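Local coordinates for CLIP-associating protein (PDB 4G3A) that promotes the stabilization of dynamic microtubules as a plus-end tracking protein and is required for mitotic spindle formation, represented here by its N-terminal TOG domain, at residues L112-L117 with Q126-K131; N154-Y159 with Y196-D201. All coordinates share one frame; numbering follows the deposited sequence.

Interaction 1 (L112-L117 with Q126-K131); sequences LLLRDL and QALIDK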
loop_
_atom_site.group_PDB
_atom_site.type_symbol
_atom_site.label_atom_id
_atom_site.label_comp_id
_atom_site.label_asym_id
_atom_site.label_seq_id
_atom_site.Cartn_x
_atom_site.Cartn_y
_atom_site.Cartn_z
ATOM N N LEU A 112 4.000 -3.380 -1.667
ATOM C CA LEU A 112 5.273 -3.566 -0.982
ATOM C C LEU A 112 5.851 -2.222 -0.501
ATOM O O LEU A 112 6.367 -2.128 0.606
ATOM C CB LEU A 112 6.257 -4.344 -1.871
ATOM C CG LEU A 112 7.655 -4.651 -1.328
ATOM C CD1 LEU A 112 7.636 -5.092 0.134
ATOM C CD2 LEU A 112 8.338 -5.697 -2.202
ATOM N N LEU A 113 5.746 -1.181 -1.320
ATOM C CA LEU A 113 6.135 0.164 -0.888
ATOM C C LEU A 113 5.393 0.572 0.386
ATOM O O LEU A 113 5.987 1.150 1.314
ATOM C CB LEU A 113 5.871 1.197 -2.007
ATOM C CG LEU A 113 6.318 2.642 -1.746
ATOM C CD1 LEU A 113 6.541 3.453 -3.071
ATOM C CD2 LEU A 113 5.349 3.375 -0.819
ATOM N N LEU A 114 4.091 0.284 0.429
ATOM C CA LEU A 114 3.297 0.592 1.617
ATOM C C LEU A 114 3.795 -0.190 2.839
ATOM O O LEU A 114 3.944 0.369 3.918
ATOM C CB LEU A 114 1.799 0.329 1.382
ATOM C CG LEU A 114 1.129 1.181 0.298
ATOM C CD1 LEU A 114 -0.318 0.735 0.100
ATOM C CD2 LEU A 114 1.204 2.657 0.653
ATOM N N ARG A 115 4.063 -1.479 2.678
ATOM C CA ARG A 115 4.589 -2.255 3.803
ATOM C C ARG A 115 5.966 -1.734 4.246
ATOM O O ARG A 115 6.280 -1.701 5.439
ATOM C CB ARG A 115 4.627 -3.748 3.460
ATOM C CG ARG A 115 3.226 -4.354 3.257
ATOM C CD ARG A 115 3.241 -5.885 3.351
ATOM N NE ARG A 115 4.032 -6.503 2.290
ATOM C CZ ARG A 115 3.552 -6.803 1.086
ATOM N NH1 ARG A 115 2.289 -6.533 0.786
ATOM N NH2 ARG A 115 4.330 -7.370 0.176
ATOM N N ASP A 116 6.780 -1.312 3.280
ATOM C CA ASP A 116 8.106 -0.780 3.589
ATOM C C ASP A 116 8.021 0.504 4.416
ATOM O O ASP A 116 8.797 0.694 5.350
ATOM C CB ASP A 116 8.935 -0.568 2.314
ATOM C CG ASP A 116 9.385 -1.880 1.675
ATOM O OD1 ASP A 116 9.515 -2.905 2.384
ATOM O OD2 ASP A 116 9.613 -1.883 0.452
ATOM N N LEU A 117 7.070 1.375 4.095
ATOM C CA LEU A 117 6.854 2.581 4.898
ATOM C C LEU A 117 6.668 2.253 6.382
ATOM O O LEU A 117 7.160 2.960 7.262
ATOM C CB LEU A 117 5.635 3.361 4.395
ATOM C CG LEU A 117 5.681 4.072 3.037
ATOM C CD1 LEU A 117 4.297 4.579 2.638
ATOM C CD2 LEU A 117 6.686 5.244 3.055
ATOM N N GLN A 126 -0.704 2.692 12.315
ATOM C CA GLN A 126 -2.023 3.309 12.419
ATOM C C GLN A 126 -2.104 4.563 11.558
ATOM O O GLN A 126 -3.115 4.800 10.895
ATOM C CB GLN A 126 -2.391 3.643 13.866
ATOM C CG GLN A 126 -3.832 4.055 14.017
ATOM C CD GLN A 126 -4.762 2.856 14.141
ATOM O OE1 GLN A 126 -4.570 2.004 15.000
ATOM N NE2 GLN A 126 -5.778 2.794 13.288
ATOM N N ALA A 127 -1.037 5.361 11.569
ATOM C CA ALA A 127 -0.988 6.588 10.773
ATOM C C ALA A 127 -1.160 6.319 9.279
ATOM O O ALA A 127 -1.945 6.991 8.602
ATOM C CB ALA A 127 0.322 7.351 11.032
ATOM N N LEU A 128 -0.418 5.346 8.758
ATOM C CA LEU A 128 -0.515 5.011 7.340
ATOM C C LEU A 128 -1.871 4.439 6.951
ATOM O O LEU A 128 -2.450 4.824 5.940
ATOM C CB LEU A 128 0.565 4.020 6.916
ATOM C CG LEU A 128 0.507 3.716 5.408
ATOM C CD1 LEU A 128 0.619 5.002 4.581
ATOM C CD2 LEU A 128 1.582 2.715 4.974
ATOM N N ILE A 129 -2.373 3.486 7.725
ATOM C CA ILE A 129 -3.650 2.884 7.342
ATOM C C ILE A 129 -4.771 3.937 7.369
ATOM O O ILE A 129 -5.593 4.001 6.450
ATOM C CB ILE A 129 -4.008 1.645 8.204
ATOM C CG1 ILE A 129 -2.903 0.590 8.120
ATOM C CG2 ILE A 129 -5.354 1.065 7.776
ATOM C CD1 ILE A 129 -2.576 0.132 6.715
ATOM N N ASP A 130 -4.793 4.767 8.413
ATOM C CA ASP A 130 -5.781 5.850 8.504
ATOM C C ASP A 130 -5.684 6.780 7.296
ATOM O O ASP A 130 -6.689 7.172 6.712
ATOM C CB ASP A 130 -5.585 6.687 9.774
ATOM C CG ASP A 130 -6.010 5.968 11.047
ATOM O OD1 ASP A 130 -6.313 4.759 11.011
ATOM O OD2 ASP A 130 -6.026 6.636 12.104
ATOM N N LYS A 131 -4.462 7.143 6.928
ATOM C CA LYS A 131 -4.255 8.038 5.800
ATOM C C LYS A 131 -4.749 7.389 4.508
ATOM O O LYS A 131 -5.401 8.030 3.685
ATOM C CB LYS A 131 -2.763 8.396 5.673
ATOM C CG LYS A 131 -2.482 9.423 4.602
ATOM C CD LYS A 131 -3.184 10.755 4.909
ATOM C CE LYS A 131 -2.595 11.910 4.064
ATOM N NZ LYS A 131 -3.392 13.146 4.294
#

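Interaction 2 (N154-Y159 with Y196-D201); sequences NALHEY and YKHVGD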
loop_
_atom_site.group_PDB
_atom_site.type_symbol
_atom_site.label_atom_id
_atom_site.label_comp_id
_atom_site.label_asym_id
_atom_site.label_seq_id
_atom_site.Cartn_x
_atom_site.Cartn_y
_atom_site.Cartn_z
ATOM N N ASN A 154 -2.972 -7.294 5.759
ATOM C CA ASN A 154 -1.528 -7.543 5.873
ATOM C C ASN A 154 -0.932 -6.811 7.065
ATOM O O ASN A 154 -0.106 -7.362 7.786
ATOM C CB ASN A 154 -0.784 -7.125 4.598
ATOM C CG ASN A 154 -1.167 -7.955 3.386
ATOM O OD1 ASN A 154 -0.956 -7.537 2.250
ATOM N ND2 ASN A 154 -1.738 -9.129 3.620
ATOM N N ALA A 155 -1.337 -5.555 7.259
ATOM C CA ALA A 155 -0.856 -4.759 8.384
ATOM C C ALA A 155 -1.248 -5.361 9.745
ATOM O O ALA A 155 -0.454 -5.373 10.695
ATOM C CB ALA A 155 -1.371 -3.344 8.275
ATOM N N LEU A 156 -2.476 -5.853 9.836
ATOM C CA LEU A 156 -2.939 -6.528 11.044
ATOM C C LEU A 156 -2.146 -7.805 11.277
ATOM O O LEU A 156 -1.674 -8.075 12.382
ATOM C CB LEU A 156 -4.437 -6.854 10.907
ATOM C CG LEU A 156 -5.238 -7.191 12.168
ATOM C CD1 LEU A 156 -5.227 -6.022 13.140
ATOM C CD2 LEU A 156 -6.682 -7.591 11.800
ATOM N N HIS A 157 -2.002 -8.606 10.231
ATOM C CA HIS A 157 -1.268 -9.846 10.365
ATOM C C HIS A 157 0.179 -9.573 10.780
ATOM O O HIS A 157 0.743 -10.313 11.569
ATOM C CB HIS A 157 -1.345 -10.677 9.082
ATOM C CG HIS A 157 -2.689 -11.334 8.876
ATOM N ND1 HIS A 157 -3.589 -11.509 9.887
ATOM C CD2 HIS A 157 -3.249 -11.858 7.753
ATOM C CE1 HIS A 157 -4.678 -12.113 9.407
ATOM N NE2 HIS A 157 -4.488 -12.336 8.128
ATOM N N GLU A 158 0.766 -8.488 10.278
ATOM C CA GLU A 158 2.182 -8.215 10.537
ATOM C C GLU A 158 2.417 -7.535 11.881
ATOM O O GLU A 158 3.418 -7.816 12.561
ATOM C CB GLU A 158 2.801 -7.388 9.403
ATOM C CG GLU A 158 3.216 -8.220 8.198
ATOM C CD GLU A 158 3.422 -7.387 6.945
ATOM O OE1 GLU A 158 4.212 -6.415 6.984
ATOM O OE2 GLU A 158 2.790 -7.709 5.916
ATOM N N TYR A 159 1.489 -6.672 12.282
ATOM C CA TYR A 159 1.685 -5.881 13.499
ATOM C C TYR A 159 0.778 -6.215 14.686
ATOM O O TYR A 159 1.115 -5.904 15.824
ATOM C CB TYR A 159 1.609 -4.394 13.172
ATOM C CG TYR A 159 2.693 -4.002 12.194
ATOM C CD1 TYR A 159 4.017 -3.908 12.606
ATOM C CD2 TYR A 159 2.399 -3.756 10.868
ATOM C CE1 TYR A 159 5.020 -3.571 11.720
ATOM C CE2 TYR A 159 3.395 -3.414 9.972
ATOM C CZ TYR A 159 4.709 -3.331 10.407
ATOM O OH TYR A 159 5.703 -2.987 9.521
ATOM N N TYR A 196 -11.541 -10.941 12.629
ATOM C CA TYR A 196 -11.991 -11.855 13.684
ATOM C C TYR A 196 -10.819 -12.634 14.304
ATOM O O TYR A 196 -10.786 -12.869 15.515
ATOM C CB TYR A 196 -13.054 -12.818 13.165
ATOM C CG TYR A 196 -13.484 -13.856 14.194
ATOM C CD1 TYR A 196 -14.385 -13.537 15.200
ATOM C CD2 TYR A 196 -12.975 -15.141 14.154
ATOM C CE1 TYR A 196 -14.774 -14.486 16.148
ATOM C CE2 TYR A 196 -13.350 -16.094 15.090
ATOM C CZ TYR A 196 -14.245 -15.766 16.084
ATOM O OH TYR A 196 -14.607 -16.725 17.010
ATOM N N LYS A 197 -9.854 -13.026 13.480
ATOM C CA LYS A 197 -8.718 -13.790 13.990
ATOM C C LYS A 197 -7.950 -13.037 15.071
ATOM O O LYS A 197 -7.379 -13.653 15.968
ATOM C CB LYS A 197 -7.794 -14.230 12.860
ATOM C CG LYS A 197 -8.407 -15.281 11.954
ATOM C CD LYS A 197 -7.569 -15.478 10.702
ATOM C CE LYS A 197 -8.290 -16.373 9.703
ATOM N NZ LYS A 197 -7.513 -16.521 8.443
ATOM N N HIS A 198 -7.946 -11.708 14.993
ATOM C CA HIS A 198 -7.189 -10.891 15.939
ATOM C C HIS A 198 -8.052 -10.426 17.102
ATOM O O HIS A 198 -7.586 -10.295 18.230
ATOM C CB HIS A 198 -6.583 -9.673 15.232
ATOM C CG HIS A 198 -5.468 -10.017 14.302
ATOM N ND1 HIS A 198 -4.144 -9.894 14.644
ATOM C CD2 HIS A 198 -5.481 -10.509 13.032
ATOM C CE1 HIS A 198 -3.382 -10.294 13.640
ATOM N NE2 HIS A 198 -4.184 -10.671 12.650
ATOM N N VAL A 199 -9.320 -10.182 16.809
ATOM C CA VAL A 199 -10.212 -9.497 17.731
ATOM C C VAL A 199 -11.100 -10.465 18.537
ATOM O O VAL A 199 -11.446 -10.198 19.685
ATOM C CB VAL A 199 -11.043 -8.457 16.958
ATOM C CG1 VAL A 199 -12.289 -8.058 17.716
ATOM C CG2 VAL A 199 -10.176 -7.239 16.643
ATOM N N GLY A 200 -11.452 -11.593 17.944
ATOM C CA GLY A 200 -12.218 -12.593 18.671
ATOM C C GLY A 200 -13.711 -12.314 18.696
ATOM O O GLY A 200 -14.222 -11.496 17.929
ATOM N N ASP A 201 -14.410 -13.000 19.596
ATOM C CA ASP A 201 -15.867 -13.065 19.551
ATOM C C ASP A 201 -16.587 -11.751 19.851
ATOM O O ASP A 201 -17.777 -11.626 19.562
ATOM C CB ASP A 201 -16.383 -14.180 20.464
ATOM C CG ASP A 201 -15.989 -15.556 19.974
ATOM O OD1 ASP A 201 -16.329 -15.904 18.818
ATOM O OD2 ASP A 201 -15.341 -16.293 20.751
#

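Interaction 1 (L112-L117 with Q126-K131)
Leu128 packs against Leu114 and Leu117 of the facing helix, and its side chain carries the contact. Its CB leads toward that helix, and because CG lies anti to the backbone N (chi1 -177°) the branch point continues outward and delivers both methyl groups across the interface. CB and CG only bridge the distance; the touching is done beyond them. At the tip, CD2 makes the deeper insertion. It rests against the carbonyl oxygen of Leu114, with Leu128 CD2 and Leu114 O 3.5 Å apart, and also lies 4.3 Å from Leu114 CB. Leu128 CD2 also meets Leu117 CD1 at 4.0 Å and Leu117 CB at 4.1 Å. The second methyl, Leu128 CD1, approaches the same Leu117 CD1 at 4.2 Å, so that one methyl of Leu117 is met by both branches. The two leucine side chains cross at about a right angle.

The setting is the alpha-helical solenoid of a HEAT-repeat TOG domain, in which the 112-117 segment belongs to the second HEAT repeat, on helix 104-119, and the next helix, 125-136, packs against it through these leucines. All three leucines are buried. Leu92 of helix 88-98 lies against both Leu114 and Leu128, while Ile77 of helix 63-80 and Val122 cover Leu117, so the contact is one patch of a larger apolar interior.

Away from this interior, Gln126 and Asp130 pair one turn apart along their own helix. Gln126 NE2 gives a nearly straight bond to Asp130 OD1 (3.1 Å, 171°) on the syn side, tilted somewhat out of the carboxylate plane, the acceptor lying practically in the amide plane. Asp130 OD1 is also hydrogen-bonded to Tyr169 OH, and Gln126 OE1 accepts from the backbone N of Ser165.

Interaction 2 (N154-Y159 with Y196-D201)
The His198 ring is met by Leu156 over a face and by His157 at an edge. Leu156 CG stands anti to the backbone N (chi1 -163°), which carries it over the His198 ring, 3.5 Å from the centroid and almost on the ring normal, a CH-pi contact, while Leu156 CD2 presses on His198 CD2 at 3.4 Å. His198 CE1 comes to 3.1 Å from the backbone oxygen of Leu156. At the ring edge, His198 NE2 and His157 ND1 share a hydrogen bond of 2.9 Å, either nitrogen being a possible donor; the two rings meet rim to rim with planes 26° apart. A leucine in place of His198 would probably leave His157 ND1 without this partner and its ring freer to turn.

In the second shell, Glu194 takes a hydrogen bond from His157 NE2 through OE1 and forms a salt bridge with Lys197, which probably helps to hold the orientation of the His157 ring.

The contact joins the C-terminal ends of helices 142-159 and 182-199, the latter in the third HEAT repeat. Tyr196 stacks on Phe225 and touches Val228, so this end of helix 182-199 meets helix 142-159 through His198 and helix 215-229 through Tyr196.

How the interactions relate
From the N terminus, the chain runs through several helices to helix 104-119, then turns through a short link into helix 125-136, and interaction 1 closes this eight-residue loop. Helix 142-159 follows directly, and interaction 2 then closes a longer loop of 36 residues that takes in most of helix 182-199. The two loops stand in series, neither nested nor crossed, and their centres lie about 16 Å apart. They meet through helix 142-159: Ile129 packs on Ala155, and Arg115 lies beside Asn154 and Glu158. Interaction 1 belongs to the middle of the solenoid, and interaction 2 carries the helix packing on toward its C-terminal end.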